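Local coordinates for protein oxygen-independent coproporphyrinogen III oxidase (Escherichia coli, PDB 1OLT) that catalyses the anaerobic oxidative decarboxylation of coproporphyrinogen III to protoporphyrinogen IX in heme biosynthesis, using a [4Fe-4S] cluster and S-adenosylmethionine, at residues Q84-R96 against L343-L357. Numbering follows the deposited sequence. Where two conformers were deposited one is given.
Sequences QYLDALEQEIVHR and LKQYYQQVDEQGNAL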
ATOM      1  N   GLN A  84     -16.498  15.978 -12.704  1.00 12.21           N
ATOM      2  CA  GLN A  84     -16.126  15.445 -13.998  1.00 12.86           C
ATOM      3  C   GLN A  84     -15.503  14.037 -13.834  1.00 12.99           C
ATOM      4  O   GLN A  84     -15.790  13.168 -14.591  1.00 12.93           O
ATOM      5  CB  GLN A  84     -15.100  16.323 -14.719  1.00 13.19           C
ATOM      6  CG  GLN A  84     -15.517  17.761 -14.975  1.00 16.27           C
ATOM      7  CD  GLN A  84     -14.424  18.599 -15.621  1.00 20.43           C
ATOM      8  OE1 GLN A  84     -13.236  18.338 -15.382  1.00 17.88           O
ATOM      9  NE2 GLN A  84     -14.829  19.596 -16.495  1.00 16.94           N
ATOM     10  N   TYR A  85     -14.694  13.857 -12.809  1.00 10.88           N
ATOM     11  CA  TYR A  85     -14.047  12.609 -12.579  1.00 11.38           C
ATOM     12  C   TYR A  85     -15.045  11.515 -12.187  1.00 11.73           C
ATOM     13  O   TYR A  85     -14.970  10.393 -12.708  1.00 11.74           O
ATOM     14  CB  TYR A  85     -12.969  12.799 -11.505  1.00 11.94           C
ATOM     15  CG  TYR A  85     -12.112  11.581 -11.297  1.00 10.97           C
ATOM     16  CD1 TYR A  85     -11.210  11.215 -12.247  1.00 11.65           C
ATOM     17  CD2 TYR A  85     -12.218  10.832 -10.172  1.00 13.66           C
ATOM     18  CE1 TYR A  85     -10.409  10.090 -12.083  1.00 12.57           C
ATOM     19  CE2 TYR A  85     -11.382   9.705  -9.958  1.00 11.89           C
ATOM     20  CZ  TYR A  85     -10.497   9.340 -10.953  1.00 12.32           C
ATOM     21  OH  TYR A  85      -9.646   8.241 -10.812  1.00 12.99           O
ATOM     22  N   LEU A  86     -15.992  11.825 -11.309  1.00 11.26           N
ATOM     23  CA  LEU A  86     -17.047  10.900 -10.983  1.00 12.06           C
ATOM     24  C   LEU A  86     -17.955  10.629 -12.173  1.00 12.48           C
ATOM     25  O   LEU A  86     -18.471   9.504 -12.284  1.00 11.84           O
ATOM     26  CB  LEU A  86     -17.904  11.370  -9.793  1.00 12.98           C
ATOM     27  CG  LEU A  86     -17.315  11.384  -8.385  1.00 18.62           C
ATOM     28  CD1 LEU A  86     -18.341  11.490  -7.260  1.00 21.95           C
ATOM     29  CD2 LEU A  86     -16.476  10.319  -8.153  1.00 22.93           C
ATOM     30  N   ASP A  87     -18.092  11.575 -13.110  1.00 11.87           N
ATOM     31  CA  ASP A  87     -18.817  11.271 -14.359  1.00 12.09           C
ATOM     32  C   ASP A  87     -18.099  10.129 -15.091  1.00 11.60           C
ATOM     33  O   ASP A  87     -18.746   9.254 -15.648  1.00 11.24           O
ATOM     34  CB  ASP A  87     -18.959  12.461 -15.298  1.00 10.30           C
ATOM     35  CG  ASP A  87     -19.875  13.526 -14.768  1.00 14.39           C
ATOM     36  OD1 ASP A  87     -20.742  13.255 -13.911  1.00 11.43           O
ATOM     37  OD2 ASP A  87     -19.805  14.727 -15.199  1.00 15.33           O
ATOM     38  N   ALA A  88     -16.774  10.191 -15.141  1.00 12.19           N
ATOM     39  CA  ALA A  88     -15.965   9.167 -15.828  1.00 12.98           C
ATOM     40  C   ALA A  88     -15.971   7.826 -15.089  1.00 12.47           C
ATOM     41  O   ALA A  88     -16.085   6.798 -15.704  1.00 13.19           O
ATOM     42  CB  ALA A  88     -14.566   9.641 -16.016  1.00 14.66           C
ATOM     43  N   LEU A  89     -15.871   7.864 -13.778  1.00 13.10           N
ATOM     44  CA  LEU A  89     -15.959   6.671 -12.926  1.00 13.14           C
ATOM     45  C   LEU A  89     -17.309   5.987 -13.084  1.00 11.94           C
ATOM     46  O   LEU A  89     -17.358   4.750 -13.236  1.00 11.04           O
ATOM     47  CB  LEU A  89     -15.744   6.979 -11.460  1.00 12.34           C
ATOM     48  CG  LEU A  89     -14.314   7.213 -10.997  1.00 15.96           C
ATOM     49  CD1 LEU A  89     -14.402   7.651  -9.555  1.00 16.66           C
ATOM     50  CD2 LEU A  89     -13.536   5.881 -11.127  1.00 20.30           C
ATOM     51  N   GLU A  90     -18.376   6.766 -13.142  1.00 10.83           N
ATOM     52  CA  GLU A  90     -19.696   6.194 -13.454  1.00 11.71           C
ATOM     53  C   GLU A  90     -19.676   5.339 -14.747  1.00 10.84           C
ATOM     54  O   GLU A  90     -20.216   4.244 -14.798  1.00 11.54           O
ATOM     55  CB  GLU A  90     -20.765   7.282 -13.588  1.00 12.09           C
ATOM     56  CG  GLU A  90     -22.146   6.732 -13.988  1.00 11.75           C
ATOM     57  CD  GLU A  90     -23.287   7.794 -13.970  1.00 15.75           C
ATOM     58  OE1 GLU A  90     -23.017   9.013 -13.969  1.00 12.53           O
ATOM     59  OE2 GLU A  90     -24.499   7.403 -14.042  1.00 14.85           O
ATOM     60  N   GLN A  91     -19.105   5.880 -15.795  1.00 10.88           N
ATOM     61  CA  GLN A  91     -19.046   5.181 -17.072  1.00 11.74           C
ATOM     62  C   GLN A  91     -18.113   3.929 -16.950  1.00 11.36           C
ATOM     63  O   GLN A  91     -18.467   2.830 -17.392  1.00  9.98           O
ATOM     64  CB  GLN A  91     -18.588   6.094 -18.182  1.00 12.07           C
ATOM     65  CG  GLN A  91     -19.593   7.216 -18.598  1.00 13.87           C
ATOM     66  CD  GLN A  91     -20.968   6.712 -18.837  1.00 15.97           C
ATOM     67  OE1 GLN A  91     -21.120   5.664 -19.430  1.00 16.88           O
ATOM     68  NE2 GLN A  91     -21.982   7.381 -18.259  1.00 13.28           N
ATOM     69  N   GLU A  92     -17.002   4.068 -16.265  1.00 10.46           N
ATOM     70  CA  GLU A  92     -16.120   2.909 -16.064  1.00 11.18           C
ATOM     71  C   GLU A  92     -16.860   1.786 -15.291  1.00 10.62           C
ATOM     72  O   GLU A  92     -16.805   0.598 -15.695  1.00 10.17           O
ATOM     73  CB  GLU A  92     -14.777   3.291 -15.376  1.00 10.40           C
ATOM     74  CG  GLU A  92     -13.794   2.158 -15.359  1.00 14.02           C
ATOM     75  CD  GLU A  92     -12.433   2.471 -14.623  1.00 14.66           C
ATOM     76  OE1 GLU A  92     -12.256   3.591 -14.067  1.00 11.44           O
ATOM     77  OE2 GLU A  92     -11.579   1.552 -14.597  1.00 15.56           O
ATOM     78  N   ILE A  93     -17.566   2.166 -14.242  1.00  9.91           N
ATOM     79  CA  ILE A  93     -18.253   1.251 -13.395  1.00 13.14           C
ATOM     80  C   ILE A  93     -19.365   0.564 -14.185  1.00 14.56           C
ATOM     81  O   ILE A  93     -19.529  -0.704 -14.150  1.00 16.06           O
ATOM     82  CB  ILE A  93     -18.795   1.945 -12.148  1.00 12.78           C
ATOM     83  CG1 ILE A  93     -17.620   2.281 -11.218  1.00 15.22           C
ATOM     84  CG2 ILE A  93     -19.795   1.098 -11.483  1.00 12.83           C
ATOM     85  CD1 ILE A  93     -17.896   3.348 -10.208  1.00 15.52           C
ATOM     86  N   VAL A  94     -20.089   1.366 -14.947  1.00 14.11           N
ATOM     87  CA  VAL A  94     -21.198   0.863 -15.740  1.00 15.73           C
ATOM     88  C   VAL A  94     -20.749  -0.167 -16.788  1.00 14.73           C
ATOM     89  O   VAL A  94     -21.441  -1.106 -17.054  1.00 13.85           O
ATOM     90  CB  VAL A  94     -21.951   2.128 -16.368  1.00 16.84           C
ATOM     91  CG1 VAL A  94     -22.484   1.866 -17.633  1.00 19.60           C
ATOM     92  CG2 VAL A  94     -22.998   2.635 -15.312  1.00 18.31           C
ATOM     93  N   HIS A  95     -19.561   0.024 -17.353  1.00 14.90           N
ATOM     94  CA  HIS A  95     -19.022  -0.906 -18.313  1.00 15.01           C
ATOM     95  C   HIS A  95     -18.305  -2.156 -17.701  1.00 13.74           C
ATOM     96  O   HIS A  95     -18.430  -3.201 -18.246  1.00 12.13           O
ATOM     97  CB  HIS A  95     -18.106  -0.166 -19.282  1.00 15.48           C
ATOM     98  CG  HIS A  95     -18.852   0.813 -20.155  1.00 20.43           C
ATOM     99  ND1 HIS A  95     -19.105   0.569 -21.492  1.00 22.79           N
ATOM    100  CD2 HIS A  95     -19.424   2.020 -19.879  1.00 18.56           C
ATOM    101  CE1 HIS A  95     -19.786   1.589 -22.004  1.00 20.96           C
ATOM    102  NE2 HIS A  95     -20.007   2.471 -21.049  1.00 23.57           N
ATOM    103  N   ARG A  96     -17.595  -2.012 -16.586  1.00 13.58           N
ATOM    104  CA  ARG A  96     -16.808  -3.106 -15.982  1.00 13.07           C
ATOM    105  C   ARG A  96     -17.610  -3.963 -15.035  1.00 13.02           C
ATOM    106  O   ARG A  96     -17.494  -5.196 -15.061  1.00 10.57           O
ATOM    107  CB  ARG A  96     -15.586  -2.589 -15.234  1.00 14.42           C
ATOM    108  CG  ARG A  96     -14.467  -2.149 -16.117  1.00 16.00           C
ATOM    109  CD  ARG A  96     -13.938  -3.308 -16.901  1.00 18.98           C
ATOM    110  NE  ARG A  96     -12.658  -3.121 -17.559  1.00 19.21           N
ATOM    111  CZ  ARG A  96     -12.364  -3.545 -18.798  1.00 19.31           C
ATOM    112  NH1 ARG A  96     -13.280  -4.055 -19.603  1.00 20.61           N
ATOM    113  NH2 ARG A  96     -11.133  -3.385 -19.274  1.00 22.09           N
ATOM    114  N   LEU A 343      -4.630  11.646 -16.735  1.00 16.75           N
ATOM    115  CA  LEU A 343      -6.014  11.878 -16.682  1.00 17.17           C
ATOM    116  C   LEU A 343      -6.692  12.110 -18.012  1.00 17.06           C
ATOM    117  O   LEU A 343      -7.772  11.564 -18.229  1.00 14.63           O
ATOM    118  CB  LEU A 343      -6.304  13.026 -15.692  1.00 16.99           C
ATOM    119  CG  LEU A 343      -7.763  13.200 -15.339  1.00 16.81           C
ATOM    120  CD1 LEU A 343      -8.295  11.946 -14.666  1.00 16.83           C
ATOM    121  CD2 LEU A 343      -7.927  14.382 -14.411  1.00 19.82           C
ATOM    122  N   LYS A 344      -6.037  12.868 -18.910  1.00 16.86           N
ATOM    123  CA  LYS A 344      -6.634  13.174 -20.177  1.00 17.86           C
ATOM    124  C   LYS A 344      -6.789  11.879 -20.986  1.00 16.50           C
ATOM    125  O   LYS A 344      -7.810  11.686 -21.661  1.00 13.53           O
ATOM    126  CB  LYS A 344      -5.784  14.157 -20.971  1.00 19.90           C
ATOM    127  CG  LYS A 344      -6.322  14.438 -22.357  1.00 24.41           C
ATOM    128  CD  LYS A 344      -5.331  15.442 -23.053  1.00 32.91           C
ATOM    129  CE  LYS A 344      -5.742  15.768 -24.500  1.00 37.17           C
ATOM    130  NZ  LYS A 344      -6.317  17.193 -24.559  1.00 42.34           N
ATOM    131  N   GLN A 345      -5.914  10.906 -20.853  0.80 15.44           N
ATOM    132  CA  GLN A 345      -6.123   9.657 -21.730  0.80 15.43           C
ATOM    133  C   GLN A 345      -7.071   8.677 -20.935  0.80 14.14           C
ATOM    134  O   GLN A 345      -7.781   7.883 -21.565  0.80 13.82           O
ATOM    135  CB  GLN A 345      -4.777   8.883 -22.164  0.80 16.65           C
ATOM    136  CG  GLN A 345      -3.701   9.823 -22.923  0.80 22.77           C
ATOM    137  CD  GLN A 345      -4.199  10.185 -24.251  0.80 29.67           C
ATOM    138  OE1 GLN A 345      -4.261  11.370 -24.599  0.80 39.01           O
ATOM    139  NE2 GLN A 345      -4.603   9.179 -25.016  0.80 35.59           N
ATOM    140  N   TYR A 346      -7.060   8.719 -19.588  1.00 13.27           N
ATOM    141  CA  TYR A 346      -8.083   8.001 -18.891  1.00 13.78           C
ATOM    142  C   TYR A 346      -9.482   8.467 -19.388  1.00 13.62           C
ATOM    143  O   TYR A 346     -10.291   7.668 -19.779  1.00 14.13           O
ATOM    144  CB  TYR A 346      -7.890   8.227 -17.365  1.00 13.04           C
ATOM    145  CG  TYR A 346      -9.052   7.700 -16.541  1.00 13.01           C
ATOM    146  CD1 TYR A 346      -9.149   6.351 -16.214  1.00 13.59           C
ATOM    147  CD2 TYR A 346     -10.052   8.529 -16.098  1.00 12.76           C
ATOM    148  CE1 TYR A 346     -10.242   5.862 -15.502  1.00 14.03           C
ATOM    149  CE2 TYR A 346     -11.156   8.032 -15.401  1.00 11.08           C
ATOM    150  CZ  TYR A 346     -11.240   6.708 -15.100  1.00 12.58           C
ATOM    151  OH  TYR A 346     -12.323   6.218 -14.397  1.00 14.31           O
ATOM    152  N   TYR A 347      -9.729   9.769 -19.410  1.00 13.35           N
ATOM    153  CA  TYR A 347     -11.009  10.301 -19.836  1.00 13.37           C
ATOM    154  C   TYR A 347     -11.335   9.937 -21.250  1.00 13.37           C
ATOM    155  O   TYR A 347     -12.434   9.462 -21.541  1.00 13.07           O
ATOM    156  CB  TYR A 347     -11.039  11.826 -19.724  1.00 13.75           C
ATOM    157  CG  TYR A 347     -11.181  12.396 -18.346  1.00 12.73           C
ATOM    158  CD1 TYR A 347     -11.851  11.720 -17.352  1.00 15.66           C
ATOM    159  CD2 TYR A 347     -10.725  13.655 -18.062  1.00 16.14           C
ATOM    160  CE1 TYR A 347     -12.018  12.266 -16.101  1.00 18.07           C
ATOM    161  CE2 TYR A 347     -10.872  14.233 -16.748  1.00 16.04           C
ATOM    162  CZ  TYR A 347     -11.527  13.545 -15.807  1.00 16.29           C
ATOM    163  OH  TYR A 347     -11.740  14.035 -14.571  1.00 11.63           O
ATOM    164  N   GLN A 348     -10.387  10.134 -22.136  1.00 14.14           N
ATOM    165  CA  GLN A 348     -10.591   9.856 -23.539  1.00 14.80           C
ATOM    166  C   GLN A 348     -10.902   8.381 -23.795  1.00 14.01           C
ATOM    167  O   GLN A 348     -11.825   8.059 -24.563  1.00 11.11           O
ATOM    168  CB  GLN A 348      -9.393  10.338 -24.388  1.00 16.10           C
ATOM    169  CG  GLN A 348      -9.640  10.271 -25.886  1.00 22.79           C
ATOM    170  CD  GLN A 348      -8.421  10.783 -26.712  1.00 30.14           C
ATOM    171  OE1 GLN A 348      -7.843  11.834 -26.392  1.00 36.88           O
ATOM    172  NE2 GLN A 348      -8.047  10.048 -27.744  1.00 36.20           N
ATOM    173  N   GLN A 349     -10.175   7.476 -23.152  1.00 12.78           N
ATOM    174  CA  GLN A 349     -10.467   6.060 -23.402  1.00 12.67           C
ATOM    175  C   GLN A 349     -11.782   5.617 -22.744  1.00 12.36           C
ATOM    176  O   GLN A 349     -12.543   4.844 -23.322  1.00 12.23           O
ATOM    177  CB  GLN A 349      -9.285   5.180 -22.973  1.00 12.39           C
ATOM    178  CG  GLN A 349      -9.349   3.786 -23.596  1.00 14.26           C
ATOM    179  CD  GLN A 349      -8.194   2.867 -23.127  1.00 17.29           C
ATOM    180  OE1 GLN A 349      -7.076   3.300 -23.112  1.00 18.11           O
ATOM    181  NE2 GLN A 349      -8.493   1.602 -22.794  1.00 15.45           N
ATOM    182  N   VAL A 350     -12.101   6.130 -21.552  1.00 12.57           N
ATOM    183  CA  VAL A 350     -13.368   5.764 -20.934  1.00 13.67           C
ATOM    184  C   VAL A 350     -14.525   6.231 -21.852  1.00 15.28           C
ATOM    185  O   VAL A 350     -15.477   5.485 -22.112  1.00 14.66           O
ATOM    186  CB  VAL A 350     -13.504   6.326 -19.556  1.00 13.56           C
ATOM    187  CG1 VAL A 350     -14.944   6.261 -19.017  1.00 14.02           C
ATOM    188  CG2 VAL A 350     -12.574   5.587 -18.601  1.00 14.65           C
ATOM    189  N   ASP A 351     -14.395   7.440 -22.375  1.00 15.97           N
ATOM    190  CA  ASP A 351     -15.440   7.989 -23.240  1.00 16.24           C
ATOM    191  C   ASP A 351     -15.592   7.139 -24.502  1.00 16.93           C
ATOM    192  O   ASP A 351     -16.735   6.865 -24.977  1.00 16.37           O
ATOM    193  CB  ASP A 351     -15.126   9.465 -23.575  1.00 15.72           C
ATOM    194  CG  ASP A 351     -16.163  10.084 -24.492  1.00 20.22           C
ATOM    195  OD1 ASP A 351     -17.374  10.077 -24.172  1.00 22.70           O
ATOM    196  OD2 ASP A 351     -15.868  10.497 -25.602  1.00 24.23           O
ATOM    197  N   GLU A 352     -14.477   6.735 -25.092  1.00 17.04           N
ATOM    198  CA  GLU A 352     -14.550   6.014 -26.359  1.00 18.55           C
ATOM    199  C   GLU A 352     -14.833   4.530 -26.216  1.00 18.10           C
ATOM    200  O   GLU A 352     -15.441   3.947 -27.114  1.00 17.61           O
ATOM    201  CB  GLU A 352     -13.234   6.186 -27.177  1.00 19.16           C
ATOM    202  CG  GLU A 352     -13.018   7.640 -27.583  1.00 23.47           C
ATOM    203  CD  GLU A 352     -11.709   7.907 -28.353  1.00 30.98           C
ATOM    204  OE1 GLU A 352     -10.832   6.988 -28.442  1.00 34.35           O
ATOM    205  OE2 GLU A 352     -11.573   9.071 -28.854  1.00 34.48           O
ATOM    206  N   GLN A 353     -14.380   3.903 -25.140  1.00 17.30           N
ATOM    207  CA  GLN A 353     -14.417   2.397 -25.037  1.00 17.66           C
ATOM    208  C   GLN A 353     -15.144   1.931 -23.757  1.00 15.94           C
ATOM    209  O   GLN A 353     -15.403   0.788 -23.604  1.00 15.68           O
ATOM    210  CB  GLN A 353     -12.990   1.798 -24.984  1.00 17.69           C
ATOM    211  CG  GLN A 353     -12.172   2.114 -26.172  1.00 22.96           C
ATOM    212  CD  GLN A 353     -10.777   1.502 -26.121  1.00 27.71           C
ATOM    213  OE1 GLN A 353     -10.557   0.490 -25.465  1.00 33.02           O
ATOM    214  NE2 GLN A 353      -9.842   2.123 -26.815  1.00 27.43           N
ATOM    215  N   GLY A 354     -15.413   2.825 -22.836  1.00 14.88           N
ATOM    216  CA  GLY A 354     -15.974   2.447 -21.536  1.00 14.60           C
ATOM    217  C   GLY A 354     -15.017   1.891 -20.499  1.00 13.85           C
ATOM    218  O   GLY A 354     -15.436   1.621 -19.341  1.00 15.07           O
ATOM    219  N   ASN A 355     -13.730   1.818 -20.848  1.00 12.93           N
ATOM    220  CA  ASN A 355     -12.664   1.449 -19.922  1.00 12.36           C
ATOM    221  C   ASN A 355     -11.361   2.213 -20.251  1.00 13.07           C
ATOM    222  O   ASN A 355     -11.219   2.848 -21.311  1.00 13.39           O
ATOM    223  CB  ASN A 355     -12.424  -0.116 -19.980  1.00 12.19           C
ATOM    224  CG  ASN A 355     -11.846  -0.567 -21.272  1.00 13.11           C
ATOM    225  OD1 ASN A 355     -12.573  -1.056 -22.183  1.00 17.95           O
ATOM    226  ND2 ASN A 355     -10.561  -0.406 -21.419  1.00  7.91           N
ATOM    227  N   ALA A 356     -10.405   2.130 -19.353  1.00 12.61           N
ATOM    228  CA  ALA A 356      -9.148   2.826 -19.523  1.00 12.56           C
ATOM    229  C   ALA A 356      -7.966   1.869 -19.489  1.00 12.11           C
ATOM    230  O   ALA A 356      -6.856   2.283 -19.186  1.00 13.23           O
ATOM    231  CB  ALA A 356      -9.008   3.882 -18.433  1.00 12.79           C
ATOM    232  N   LEU A 357      -8.181   0.611 -19.824  1.00 12.98           N
ATOM    233  CA  LEU A 357      -7.081  -0.370 -19.807  1.00 13.55           C
ATOM    234  C   LEU A 357      -5.949   0.092 -20.687  1.00 13.42           C
ATOM    235  O   LEU A 357      -6.135   0.338 -21.882  1.00 13.38           O
ATOM    236  CB  LEU A 357      -7.547  -1.763 -20.246  1.00 14.38           C
ATOM    237  CG  LEU A 357      -6.442  -2.829 -20.351  1.00 14.61           C
ATOM    238  CD1 LEU A 357      -5.848  -3.141 -19.076  1.00 14.56           C
ATOM    239  CD2 LEU A 357      -7.047  -4.102 -20.948  1.00 19.55           C
TER
HETATM  240  O   HOH W   1     -11.246  16.592 -14.418  1.00 19.21           O
HETATM  241  O   HOH W   2     -10.891   0.531 -16.983  1.00 22.65           O
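Tyr346 pushes its ring into helix 84-96 as a knob into the hole formed by Tyr85, Ala88, Leu89 and Glu92. Its hydroxyl donates a 2.6 Å hydrogen bond from OH to Glu92 OE1, which meets the ring edge in plane and takes the proton on its anti side, somewhat out of the carboxylate plane. Glu92 gets there with CG anti to the backbone N (chi1 -171°) and an extended chain. Leu89 CD2 packs beside the hydroxyl, 3.5 Å from Tyr346 OH, while Ala88 CB makes an apolar contact with Tyr346 CE2 at 3.8 Å. The same methyl also borders the edge of the Tyr347 ring, whose OH shares a water with Gln84 OE1. A phenylalanine in place of Tyr346 would probably keep the ring in its hole but leave Glu92 OE1 without this donor in a buried setting. Val350 fills the middle, its CG1 3.7 Å from Gln91 CB. Past the helix end, Gly354, with positive phi, lays its CA over the centre of the His95 ring, 3.6 Å from the centroid, as a CH-pi contact. Next to it the Asn355 amide stacks on the Arg96 guanidinium, planes 5° apart; Arg96 NH1 also forms a salt bridge with Glu38.

Further out, Glu92 OE1 accepts from Gly325 N and OE2 from Asn339, and a water bonded to Glu92 OE2 accepts from Ala356 N, 2.9 Å from its oxygen. Tyr85 OH bonds to His58 O and Val326 N, its side chain about 10 Å (nearest atoms) from a bound S-adenosylmethionine. The axes of 84-96 and 343-353 approach to 9.5 Å and cross at 44°, laying helix 343-353 against the helix of a beta-alpha-beta crossover, 80-96, which connects parallel strands 53-62 and 105-112 in the partial TIM-type barrel of radical SAM enzymes.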